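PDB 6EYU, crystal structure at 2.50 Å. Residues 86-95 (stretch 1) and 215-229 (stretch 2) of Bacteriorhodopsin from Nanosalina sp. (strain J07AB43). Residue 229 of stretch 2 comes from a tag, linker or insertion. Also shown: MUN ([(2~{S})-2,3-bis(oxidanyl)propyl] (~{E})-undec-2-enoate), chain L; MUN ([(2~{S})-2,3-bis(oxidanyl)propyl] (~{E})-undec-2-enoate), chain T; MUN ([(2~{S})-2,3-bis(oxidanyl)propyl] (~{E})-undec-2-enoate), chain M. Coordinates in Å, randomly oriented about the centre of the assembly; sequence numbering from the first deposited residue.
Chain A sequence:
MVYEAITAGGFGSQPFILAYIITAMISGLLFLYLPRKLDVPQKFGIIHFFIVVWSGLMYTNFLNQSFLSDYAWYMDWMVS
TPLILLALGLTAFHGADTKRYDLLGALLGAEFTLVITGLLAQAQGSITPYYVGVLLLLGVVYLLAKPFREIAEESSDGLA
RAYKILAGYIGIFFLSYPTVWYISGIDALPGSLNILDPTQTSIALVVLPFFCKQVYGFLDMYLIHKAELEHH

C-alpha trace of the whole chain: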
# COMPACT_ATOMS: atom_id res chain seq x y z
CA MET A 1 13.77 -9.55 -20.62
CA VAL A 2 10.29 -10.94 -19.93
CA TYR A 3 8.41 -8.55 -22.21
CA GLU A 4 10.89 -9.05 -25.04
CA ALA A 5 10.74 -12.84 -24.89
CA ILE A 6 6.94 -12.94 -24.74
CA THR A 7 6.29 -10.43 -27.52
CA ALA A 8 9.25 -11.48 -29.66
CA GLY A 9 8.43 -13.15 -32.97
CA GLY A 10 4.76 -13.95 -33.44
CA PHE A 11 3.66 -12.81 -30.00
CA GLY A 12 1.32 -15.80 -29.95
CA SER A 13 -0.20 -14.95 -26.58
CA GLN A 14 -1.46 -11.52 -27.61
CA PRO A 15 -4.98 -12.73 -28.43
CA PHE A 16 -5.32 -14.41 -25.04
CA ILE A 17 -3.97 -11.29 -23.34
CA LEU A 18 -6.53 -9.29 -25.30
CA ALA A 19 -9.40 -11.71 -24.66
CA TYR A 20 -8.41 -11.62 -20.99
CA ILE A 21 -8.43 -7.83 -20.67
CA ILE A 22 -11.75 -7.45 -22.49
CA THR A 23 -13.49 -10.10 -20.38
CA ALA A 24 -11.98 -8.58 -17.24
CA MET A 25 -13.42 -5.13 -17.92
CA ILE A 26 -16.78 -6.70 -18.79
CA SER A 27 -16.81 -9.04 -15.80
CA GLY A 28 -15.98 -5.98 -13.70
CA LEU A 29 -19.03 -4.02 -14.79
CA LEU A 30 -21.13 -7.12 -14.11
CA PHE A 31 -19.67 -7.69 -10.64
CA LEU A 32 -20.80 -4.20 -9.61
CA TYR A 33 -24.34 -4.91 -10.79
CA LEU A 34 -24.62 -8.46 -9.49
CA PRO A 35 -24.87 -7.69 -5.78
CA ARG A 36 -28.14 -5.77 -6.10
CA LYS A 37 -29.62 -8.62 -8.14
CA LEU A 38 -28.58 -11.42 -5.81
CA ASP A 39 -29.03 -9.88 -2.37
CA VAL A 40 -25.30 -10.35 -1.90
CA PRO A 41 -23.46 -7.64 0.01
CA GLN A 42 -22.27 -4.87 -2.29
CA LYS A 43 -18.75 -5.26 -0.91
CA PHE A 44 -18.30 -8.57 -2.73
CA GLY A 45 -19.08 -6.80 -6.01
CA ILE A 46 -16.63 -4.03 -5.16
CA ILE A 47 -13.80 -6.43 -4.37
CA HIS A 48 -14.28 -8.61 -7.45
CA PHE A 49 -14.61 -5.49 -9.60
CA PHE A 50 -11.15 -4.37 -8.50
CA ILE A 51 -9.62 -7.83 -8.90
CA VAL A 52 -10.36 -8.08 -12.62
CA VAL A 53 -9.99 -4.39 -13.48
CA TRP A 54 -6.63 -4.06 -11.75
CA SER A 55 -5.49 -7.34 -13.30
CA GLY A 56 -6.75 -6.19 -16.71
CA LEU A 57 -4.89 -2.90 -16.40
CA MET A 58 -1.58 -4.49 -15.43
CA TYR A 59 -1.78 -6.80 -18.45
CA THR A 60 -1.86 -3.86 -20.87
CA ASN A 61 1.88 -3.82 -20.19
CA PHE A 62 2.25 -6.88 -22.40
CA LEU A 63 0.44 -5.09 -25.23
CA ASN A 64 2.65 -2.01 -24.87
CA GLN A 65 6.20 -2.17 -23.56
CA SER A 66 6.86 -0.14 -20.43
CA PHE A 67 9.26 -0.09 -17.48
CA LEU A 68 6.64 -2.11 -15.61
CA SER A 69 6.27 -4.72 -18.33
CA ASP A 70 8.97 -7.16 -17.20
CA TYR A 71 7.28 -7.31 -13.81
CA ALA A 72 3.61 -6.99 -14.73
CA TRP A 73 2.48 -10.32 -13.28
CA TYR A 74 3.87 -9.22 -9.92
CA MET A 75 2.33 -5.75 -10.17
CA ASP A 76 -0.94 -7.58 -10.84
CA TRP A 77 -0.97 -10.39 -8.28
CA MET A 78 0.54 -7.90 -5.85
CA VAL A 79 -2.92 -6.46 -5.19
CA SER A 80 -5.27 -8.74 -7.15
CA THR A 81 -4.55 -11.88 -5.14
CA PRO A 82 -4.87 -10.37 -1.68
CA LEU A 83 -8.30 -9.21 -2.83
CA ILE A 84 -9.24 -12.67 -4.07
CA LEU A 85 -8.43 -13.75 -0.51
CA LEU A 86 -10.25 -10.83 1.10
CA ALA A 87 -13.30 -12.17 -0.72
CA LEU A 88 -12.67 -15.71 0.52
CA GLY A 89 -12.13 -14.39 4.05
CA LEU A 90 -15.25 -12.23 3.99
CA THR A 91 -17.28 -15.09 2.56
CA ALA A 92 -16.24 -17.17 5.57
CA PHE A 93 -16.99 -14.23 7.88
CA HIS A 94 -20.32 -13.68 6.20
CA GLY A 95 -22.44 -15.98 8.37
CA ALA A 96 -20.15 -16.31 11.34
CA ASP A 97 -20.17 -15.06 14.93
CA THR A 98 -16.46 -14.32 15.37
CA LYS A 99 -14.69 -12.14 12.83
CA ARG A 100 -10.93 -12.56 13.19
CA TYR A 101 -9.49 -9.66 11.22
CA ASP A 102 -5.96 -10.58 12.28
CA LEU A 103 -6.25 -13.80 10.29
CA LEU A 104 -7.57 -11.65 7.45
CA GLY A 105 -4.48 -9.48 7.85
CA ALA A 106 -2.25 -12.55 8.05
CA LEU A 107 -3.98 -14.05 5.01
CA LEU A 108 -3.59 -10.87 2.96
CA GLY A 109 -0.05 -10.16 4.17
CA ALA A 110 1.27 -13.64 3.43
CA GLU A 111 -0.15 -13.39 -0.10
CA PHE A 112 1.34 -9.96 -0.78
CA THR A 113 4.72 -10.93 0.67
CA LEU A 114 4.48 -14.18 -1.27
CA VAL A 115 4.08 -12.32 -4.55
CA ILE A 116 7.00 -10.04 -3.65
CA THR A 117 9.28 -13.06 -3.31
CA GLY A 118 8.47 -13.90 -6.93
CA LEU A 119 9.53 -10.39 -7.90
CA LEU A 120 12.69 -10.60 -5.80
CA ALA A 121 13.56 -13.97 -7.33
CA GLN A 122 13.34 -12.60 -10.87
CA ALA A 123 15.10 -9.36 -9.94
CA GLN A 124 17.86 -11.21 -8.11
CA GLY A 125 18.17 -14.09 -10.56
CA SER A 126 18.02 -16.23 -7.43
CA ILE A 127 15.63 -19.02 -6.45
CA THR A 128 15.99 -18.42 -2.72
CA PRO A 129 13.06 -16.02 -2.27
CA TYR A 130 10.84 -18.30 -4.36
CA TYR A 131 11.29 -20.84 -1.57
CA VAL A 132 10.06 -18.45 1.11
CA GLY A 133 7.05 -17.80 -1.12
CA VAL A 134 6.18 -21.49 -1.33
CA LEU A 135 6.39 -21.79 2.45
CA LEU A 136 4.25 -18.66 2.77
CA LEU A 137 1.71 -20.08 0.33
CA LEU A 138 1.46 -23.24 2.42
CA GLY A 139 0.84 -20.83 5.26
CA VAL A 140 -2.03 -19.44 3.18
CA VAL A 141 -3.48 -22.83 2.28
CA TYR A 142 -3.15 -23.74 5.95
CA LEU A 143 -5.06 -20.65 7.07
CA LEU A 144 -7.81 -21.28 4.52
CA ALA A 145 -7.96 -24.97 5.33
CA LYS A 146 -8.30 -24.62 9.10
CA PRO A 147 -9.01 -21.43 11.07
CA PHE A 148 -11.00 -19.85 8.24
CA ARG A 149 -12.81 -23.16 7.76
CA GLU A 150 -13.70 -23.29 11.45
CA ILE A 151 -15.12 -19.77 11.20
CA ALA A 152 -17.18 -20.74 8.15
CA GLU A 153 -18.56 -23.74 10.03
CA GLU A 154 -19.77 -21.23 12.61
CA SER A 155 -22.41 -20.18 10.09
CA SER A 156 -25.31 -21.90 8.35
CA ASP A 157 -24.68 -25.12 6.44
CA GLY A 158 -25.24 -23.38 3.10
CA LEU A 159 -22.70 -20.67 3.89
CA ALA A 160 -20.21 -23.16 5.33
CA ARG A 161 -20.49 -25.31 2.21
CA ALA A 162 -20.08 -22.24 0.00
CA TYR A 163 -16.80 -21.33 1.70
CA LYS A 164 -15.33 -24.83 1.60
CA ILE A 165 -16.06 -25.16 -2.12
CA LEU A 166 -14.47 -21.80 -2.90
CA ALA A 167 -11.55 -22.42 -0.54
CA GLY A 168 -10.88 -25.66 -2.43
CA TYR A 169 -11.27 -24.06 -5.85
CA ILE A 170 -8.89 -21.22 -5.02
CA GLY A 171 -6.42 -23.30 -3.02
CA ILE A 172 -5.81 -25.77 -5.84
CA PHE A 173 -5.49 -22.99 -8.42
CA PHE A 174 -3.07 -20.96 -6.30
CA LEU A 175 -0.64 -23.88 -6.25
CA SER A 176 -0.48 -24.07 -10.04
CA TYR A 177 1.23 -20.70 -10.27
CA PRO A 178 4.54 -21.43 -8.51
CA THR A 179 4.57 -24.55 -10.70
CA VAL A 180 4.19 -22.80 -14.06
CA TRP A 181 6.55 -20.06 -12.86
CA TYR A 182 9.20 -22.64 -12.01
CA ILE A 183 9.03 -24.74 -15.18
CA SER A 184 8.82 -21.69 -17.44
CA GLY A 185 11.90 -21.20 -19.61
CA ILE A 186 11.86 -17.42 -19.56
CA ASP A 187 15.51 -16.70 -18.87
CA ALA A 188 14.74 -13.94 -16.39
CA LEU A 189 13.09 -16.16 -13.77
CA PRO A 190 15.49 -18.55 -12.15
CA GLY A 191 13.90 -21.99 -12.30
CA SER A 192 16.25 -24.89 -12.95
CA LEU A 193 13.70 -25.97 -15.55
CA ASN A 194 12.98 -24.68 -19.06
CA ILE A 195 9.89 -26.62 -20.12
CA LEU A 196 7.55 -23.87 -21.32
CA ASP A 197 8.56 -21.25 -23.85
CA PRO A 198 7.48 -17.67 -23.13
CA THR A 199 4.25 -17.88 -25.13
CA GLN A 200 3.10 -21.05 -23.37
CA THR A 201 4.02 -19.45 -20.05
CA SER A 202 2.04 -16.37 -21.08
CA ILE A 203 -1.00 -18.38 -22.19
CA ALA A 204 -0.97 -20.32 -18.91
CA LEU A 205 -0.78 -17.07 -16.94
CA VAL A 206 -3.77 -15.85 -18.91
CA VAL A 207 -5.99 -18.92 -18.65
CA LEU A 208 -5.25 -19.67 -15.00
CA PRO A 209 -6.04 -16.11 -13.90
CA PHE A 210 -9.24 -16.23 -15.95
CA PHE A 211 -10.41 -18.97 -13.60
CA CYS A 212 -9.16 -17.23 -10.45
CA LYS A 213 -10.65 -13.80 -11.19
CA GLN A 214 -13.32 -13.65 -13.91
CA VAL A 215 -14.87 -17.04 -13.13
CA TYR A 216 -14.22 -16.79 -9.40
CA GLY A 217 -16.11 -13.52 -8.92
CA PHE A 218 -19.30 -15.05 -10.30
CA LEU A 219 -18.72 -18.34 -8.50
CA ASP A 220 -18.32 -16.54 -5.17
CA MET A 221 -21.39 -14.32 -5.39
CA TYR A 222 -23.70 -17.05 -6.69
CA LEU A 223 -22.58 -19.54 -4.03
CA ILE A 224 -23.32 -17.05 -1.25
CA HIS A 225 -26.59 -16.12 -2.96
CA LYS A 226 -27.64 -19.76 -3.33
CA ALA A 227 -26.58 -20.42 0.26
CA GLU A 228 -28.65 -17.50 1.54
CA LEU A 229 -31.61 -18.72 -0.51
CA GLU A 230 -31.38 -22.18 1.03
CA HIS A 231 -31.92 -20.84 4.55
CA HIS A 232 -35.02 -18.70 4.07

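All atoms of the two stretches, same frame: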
# COMPACT_ATOMS: atom_id res chain seq x y z
N LEU A 86 -9.29 -11.66 0.38
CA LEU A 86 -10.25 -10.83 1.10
C LEU A 86 -11.66 -11.36 0.89
O LEU A 86 -12.43 -11.52 1.84
CB LEU A 86 -10.16 -9.38 0.63
CG LEU A 86 -11.02 -8.40 1.43
CD1 LEU A 86 -10.67 -8.47 2.91
CD2 LEU A 86 -10.85 -6.98 0.91
N ALA A 87 -11.99 -11.65 -0.37
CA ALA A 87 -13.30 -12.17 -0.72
C ALA A 87 -13.55 -13.50 -0.02
O ALA A 87 -14.61 -13.71 0.58
CB ALA A 87 -13.41 -12.34 -2.23
N LEU A 88 -12.62 -14.43 -0.18
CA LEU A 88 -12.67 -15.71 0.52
C LEU A 88 -12.90 -15.49 2.01
O LEU A 88 -13.83 -16.04 2.60
CB LEU A 88 -11.37 -16.48 0.30
CG LEU A 88 -11.46 -18.01 0.30
CD1 LEU A 88 -12.86 -18.48 -0.07
CD2 LEU A 88 -10.42 -18.59 -0.65
N GLY A 89 -12.05 -14.67 2.62
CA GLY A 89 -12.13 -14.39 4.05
C GLY A 89 -13.49 -13.86 4.44
O GLY A 89 -14.09 -14.31 5.42
N LEU A 90 -13.99 -12.90 3.67
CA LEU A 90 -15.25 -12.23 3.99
C LEU A 90 -16.42 -13.18 3.79
O LEU A 90 -17.37 -13.19 4.58
CB LEU A 90 -15.42 -10.99 3.12
CG LEU A 90 -14.47 -9.85 3.50
CD1 LEU A 90 -14.82 -8.57 2.75
CD2 LEU A 90 -14.52 -9.62 5.00
N THR A 91 -16.34 -14.00 2.75
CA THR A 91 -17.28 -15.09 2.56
C THR A 91 -17.40 -15.92 3.84
O THR A 91 -18.51 -16.16 4.33
CB THR A 91 -16.83 -16.02 1.42
OG1 THR A 91 -16.59 -15.25 0.24
CG2 THR A 91 -17.90 -17.06 1.13
N ALA A 92 -16.27 -16.39 4.34
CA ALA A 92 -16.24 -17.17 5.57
C ALA A 92 -16.86 -16.37 6.72
O ALA A 92 -17.59 -16.92 7.55
CB ALA A 92 -14.82 -17.57 5.91
N PHE A 93 -16.53 -15.09 6.79
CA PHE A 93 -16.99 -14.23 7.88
C PHE A 93 -18.49 -14.00 7.77
O PHE A 93 -19.14 -13.59 8.73
CB PHE A 93 -16.25 -12.90 7.85
CG PHE A 93 -14.84 -12.98 8.37
CD1 PHE A 93 -14.30 -14.20 8.73
CD2 PHE A 93 -14.07 -11.84 8.51
CE1 PHE A 93 -13.01 -14.29 9.22
CE2 PHE A 93 -12.77 -11.92 8.99
CZ PHE A 93 -12.24 -13.14 9.35
N HIS A 94 -19.04 -14.26 6.59
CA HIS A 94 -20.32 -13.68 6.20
C HIS A 94 -21.43 -14.14 7.15
O HIS A 94 -22.32 -13.36 7.49
CB HIS A 94 -20.67 -14.08 4.77
CG HIS A 94 -21.95 -13.48 4.27
ND1 HIS A 94 -22.17 -12.12 4.26
CD2 HIS A 94 -23.10 -14.05 3.86
CE1 HIS A 94 -23.39 -11.88 3.81
NE2 HIS A 94 -23.98 -13.04 3.56
N GLY A 95 -21.38 -15.40 7.56
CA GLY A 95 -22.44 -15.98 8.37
C GLY A 95 -22.04 -16.13 9.82
O GLY A 95 -22.84 -16.57 10.65
N VAL A 215 -13.98 -15.95 -13.52
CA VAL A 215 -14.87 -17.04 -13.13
C VAL A 215 -15.17 -16.99 -11.64
O VAL A 215 -16.29 -17.23 -11.21
CB VAL A 215 -14.25 -18.41 -13.47
CG1 VAL A 215 -15.13 -19.53 -12.92
CG2 VAL A 215 -14.06 -18.56 -14.97
N TYR A 216 -14.15 -16.65 -10.85
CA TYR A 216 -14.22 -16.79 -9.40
C TYR A 216 -15.20 -15.78 -8.81
O TYR A 216 -15.95 -16.10 -7.89
CB TYR A 216 -12.83 -16.59 -8.78
CG TYR A 216 -12.85 -16.31 -7.30
CD1 TYR A 216 -13.21 -17.30 -6.39
CD2 TYR A 216 -12.32 -15.13 -6.80
CE1 TYR A 216 -13.12 -17.08 -5.03
CE2 TYR A 216 -12.23 -14.90 -5.44
CZ TYR A 216 -12.63 -15.88 -4.56
OH TYR A 216 -12.56 -15.66 -3.20
N GLY A 217 -15.22 -14.58 -9.38
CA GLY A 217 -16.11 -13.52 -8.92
C GLY A 217 -17.57 -13.93 -9.01
O GLY A 217 -18.34 -13.71 -8.07
N PHE A 218 -17.95 -14.50 -10.14
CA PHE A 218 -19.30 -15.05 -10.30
C PHE A 218 -19.53 -16.20 -9.33
O PHE A 218 -20.44 -16.15 -8.50
CB PHE A 218 -19.50 -15.54 -11.74
CG PHE A 218 -19.58 -14.44 -12.75
CD1 PHE A 218 -20.64 -13.54 -12.73
CD2 PHE A 218 -18.55 -14.22 -13.65
CE1 PHE A 218 -20.69 -12.48 -13.61
CE2 PHE A 218 -18.59 -13.16 -14.54
CZ PHE A 218 -19.67 -12.29 -14.52
N LEU A 219 -18.60 -17.15 -9.33
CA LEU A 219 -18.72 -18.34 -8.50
C LEU A 219 -18.98 -17.96 -7.04
O LEU A 219 -19.84 -18.54 -6.38
CB LEU A 219 -17.44 -19.17 -8.59
CG LEU A 219 -17.57 -20.69 -8.43
CD1 LEU A 219 -16.76 -21.16 -7.23
CD2 LEU A 219 -19.03 -21.10 -8.29
N ASP A 220 -18.27 -16.93 -6.57
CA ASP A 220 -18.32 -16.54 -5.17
C ASP A 220 -19.68 -15.97 -4.82
O ASP A 220 -20.27 -16.31 -3.80
CB ASP A 220 -17.23 -15.51 -4.87
CG ASP A 220 -17.30 -14.98 -3.46
OD1 ASP A 220 -17.48 -15.79 -2.52
OD2 ASP A 220 -17.11 -13.76 -3.27
N MET A 221 -20.20 -15.11 -5.70
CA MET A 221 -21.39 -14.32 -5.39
C MET A 221 -22.65 -15.17 -5.56
O MET A 221 -23.60 -15.03 -4.79
CB MET A 221 -21.46 -13.10 -6.30
CG MET A 221 -20.43 -12.03 -5.96
SD MET A 221 -20.86 -10.41 -6.62
CE MET A 221 -19.54 -10.16 -7.80
N TYR A 222 -22.58 -16.14 -6.46
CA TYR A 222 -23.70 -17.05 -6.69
C TYR A 222 -23.79 -18.10 -5.59
O TYR A 222 -24.88 -18.47 -5.15
CB TYR A 222 -23.58 -17.72 -8.06
CG TYR A 222 -24.24 -16.95 -9.18
CD1 TYR A 222 -25.62 -17.00 -9.36
CD2 TYR A 222 -23.49 -16.17 -10.05
CE1 TYR A 222 -26.23 -16.30 -10.38
CE2 TYR A 222 -24.10 -15.46 -11.07
CZ TYR A 222 -25.46 -15.53 -11.23
OH TYR A 222 -26.07 -14.83 -12.25
N LEU A 223 -22.63 -18.54 -5.09
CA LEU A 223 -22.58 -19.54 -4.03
C LEU A 223 -23.17 -18.98 -2.74
O LEU A 223 -23.93 -19.65 -2.05
CB LEU A 223 -21.14 -20.00 -3.79
CG LEU A 223 -20.84 -21.45 -4.17
CD1 LEU A 223 -21.54 -21.84 -5.46
CD2 LEU A 223 -19.34 -21.67 -4.28
N ILE A 224 -22.73 -17.78 -2.37
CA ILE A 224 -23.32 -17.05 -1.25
C ILE A 224 -24.83 -16.89 -1.46
O ILE A 224 -25.63 -17.28 -0.61
CB ILE A 224 -22.70 -15.65 -1.11
CG1 ILE A 224 -21.31 -15.75 -0.48
CG2 ILE A 224 -23.60 -14.75 -0.28
CD1 ILE A 224 -20.47 -14.50 -0.65
N HIS A 225 -25.19 -16.28 -2.58
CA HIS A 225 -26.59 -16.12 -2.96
C HIS A 225 -27.36 -17.42 -2.72
O HIS A 225 -28.31 -17.45 -1.93
CB HIS A 225 -26.69 -15.72 -4.43
CG HIS A 225 -28.09 -15.70 -4.96
ND1 HIS A 225 -29.05 -14.84 -4.48
CD2 HIS A 225 -28.65 -16.35 -6.00
CE1 HIS A 225 -30.16 -14.99 -5.17
NE2 HIS A 225 -29.95 -15.91 -6.10
N LYS A 226 -27.02 -18.45 -3.48
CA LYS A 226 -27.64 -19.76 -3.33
C LYS A 226 -27.75 -20.14 -1.85
O LYS A 226 -28.79 -20.60 -1.40
CB LYS A 226 -26.84 -20.82 -4.08
CG LYS A 226 -27.55 -21.39 -5.29
N ALA A 227 -26.63 -20.02 -1.14
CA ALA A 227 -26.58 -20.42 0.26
C ALA A 227 -27.61 -19.65 1.08
O ALA A 227 -28.27 -20.21 1.95
CB ALA A 227 -25.18 -20.18 0.82
N GLU A 228 -27.73 -18.36 0.80
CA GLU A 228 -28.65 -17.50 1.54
C GLU A 228 -30.09 -17.81 1.16
O GLU A 228 -31.00 -17.67 1.98
CB GLU A 228 -28.34 -16.03 1.25
CG GLU A 228 -27.05 -15.53 1.88
CD GLU A 228 -27.25 -14.32 2.76
OE1 GLU A 228 -27.03 -13.19 2.28
OE2 GLU A 228 -27.60 -14.50 3.95
N LEU A 229 -30.29 -18.27 -0.07
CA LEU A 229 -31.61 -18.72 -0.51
C LEU A 229 -32.04 -19.97 0.25
O LEU A 229 -33.21 -20.14 0.57
CB LEU A 229 -31.59 -19.00 -2.01
CG LEU A 229 -31.91 -17.80 -2.90
CD1 LEU A 229 -32.39 -18.26 -4.27
CD2 LEU A 229 -32.94 -16.91 -2.23
CAR MUN L . -16.86 -13.00 -19.17
CAQ MUN L . -17.80 -14.04 -18.54
CAP MUN L . -16.97 -15.09 -17.80
CAO MUN L . -17.77 -16.39 -17.70
CAN MUN L . -17.68 -16.93 -16.27
CAM MUN L . -19.09 -16.97 -15.66
CAK MUN L . -19.41 -18.40 -15.22
CAH MUN L . -19.14 -18.54 -13.72
CAF MUN L . -20.04 -19.63 -13.13
CAC MUN L . -21.11 -19.13 -12.15
CAA MUN L . -21.95 -20.22 -11.49
OAD MUN L . -22.11 -21.31 -12.04
OAB MUN L . -22.62 -19.83 -10.38
CAE MUN L . -23.82 -20.61 -10.25
CAG MUN L . -23.63 -21.66 -9.15
OAJ MUN L . -22.72 -21.16 -8.17
CAI MUN L . -24.97 -21.96 -8.50
OAL MUN L . -25.64 -20.74 -8.19
CAN MUN T . -24.82 -14.40 -21.65
CAM MUN T . -24.96 -15.43 -20.53
CAK MUN T . -26.26 -15.17 -19.76
CAH MUN T . -26.43 -16.23 -18.67
CAF MUN T . -27.55 -15.80 -17.71
CAC MUN T . -28.00 -16.87 -16.71
CAA MUN T . -28.74 -16.35 -15.47
OAD MUN T . -29.10 -15.18 -15.40
OAB MUN T . -29.15 -17.32 -14.61
CAE MUN T . -28.56 -17.12 -13.33
CAG MUN T . -29.63 -16.67 -12.33
OAJ MUN T . -30.90 -16.65 -12.97
CAI MUN T . -29.67 -17.65 -11.15
OAL MUN T . -30.86 -17.42 -10.38
CAN MUN M . -2.64 -5.06 -0.59
CAM MUN M . -4.08 -4.95 -1.08
CAK MUN M . -4.97 -4.45 0.06
CAH MUN M . -5.89 -3.35 -0.46
CAF MUN M . -6.94 -2.96 0.60
CAC MUN M . -7.70 -4.11 1.27
CAA MUN M . -8.43 -3.73 2.56
OAD MUN M . -8.51 -2.55 2.92
OAB MUN M . -9.12 -4.75 3.15
CAE MUN M . -9.11 -4.57 4.57
CAG MUN M . -10.55 -4.46 5.09
OAJ MUN M . -11.46 -4.74 4.02
CAI MUN M . -10.76 -5.47 6.22
OAL MUN M . -11.96 -5.14 6.93

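Residues 86-93 and 215-229 lie on two helices that run nearly parallel, their N-to-C directions 4° apart and their axes no closer than 11.3 Å. At that spacing the backbones do not touch; the nearest CA atoms are those of Thr91 and Ile224, 7.4 Å apart, and side chains fill the gap. The contact is slender, burying 322 Å² over both sides. On the second helix it follows Tyr216, Asp220, Ile224 and Glu228, spaced four residues apart so that each CA-to-CB bond points toward the first stretch; Ala87, Thr91 and His94 answer them. At one end Tyr216, chi1 in the t well, extends its phenol to the first helix, where OH lies 3.6 Å from Ala87 CB. The methyl of Ala87 is small enough to leave room for this ring, whose CE2 lies 4.3 Å from Ala87 CB in apolar contact. Tyr216 OH also sits 3.3 Å from Leu88 N, but the angle is too poor for a hydrogen bond. In the buried middle, Thr91 OG1 donates to Ala87 O of its own helix at 2.5 Å and lies 2.9 Å from Asp220 OD1; Thr91 CG2 is 4.0 Å from Ile224 CG1. The other carboxylate oxygen of Asp220, OD2, is hydrogen-bonded elsewhere in the structure, which gives this buried acid a polar partner. Toward the more exposed end, His94, chi1 t, carries its imidazole across to Glu228, and His94 NE2 donates a weak but nearly straight hydrogen bond to Glu228 OE1 (3.3 Å, 173°), with the carboxylate oxygen at the ring edge. Ile224 CG2 lies 4.2 Å from His94 NE2, giving this polar pair an apolar neighbour. Away from the contact, Phe218 packs against a lipid, its CD2 3.4 Å from CAM of MUN (chain L).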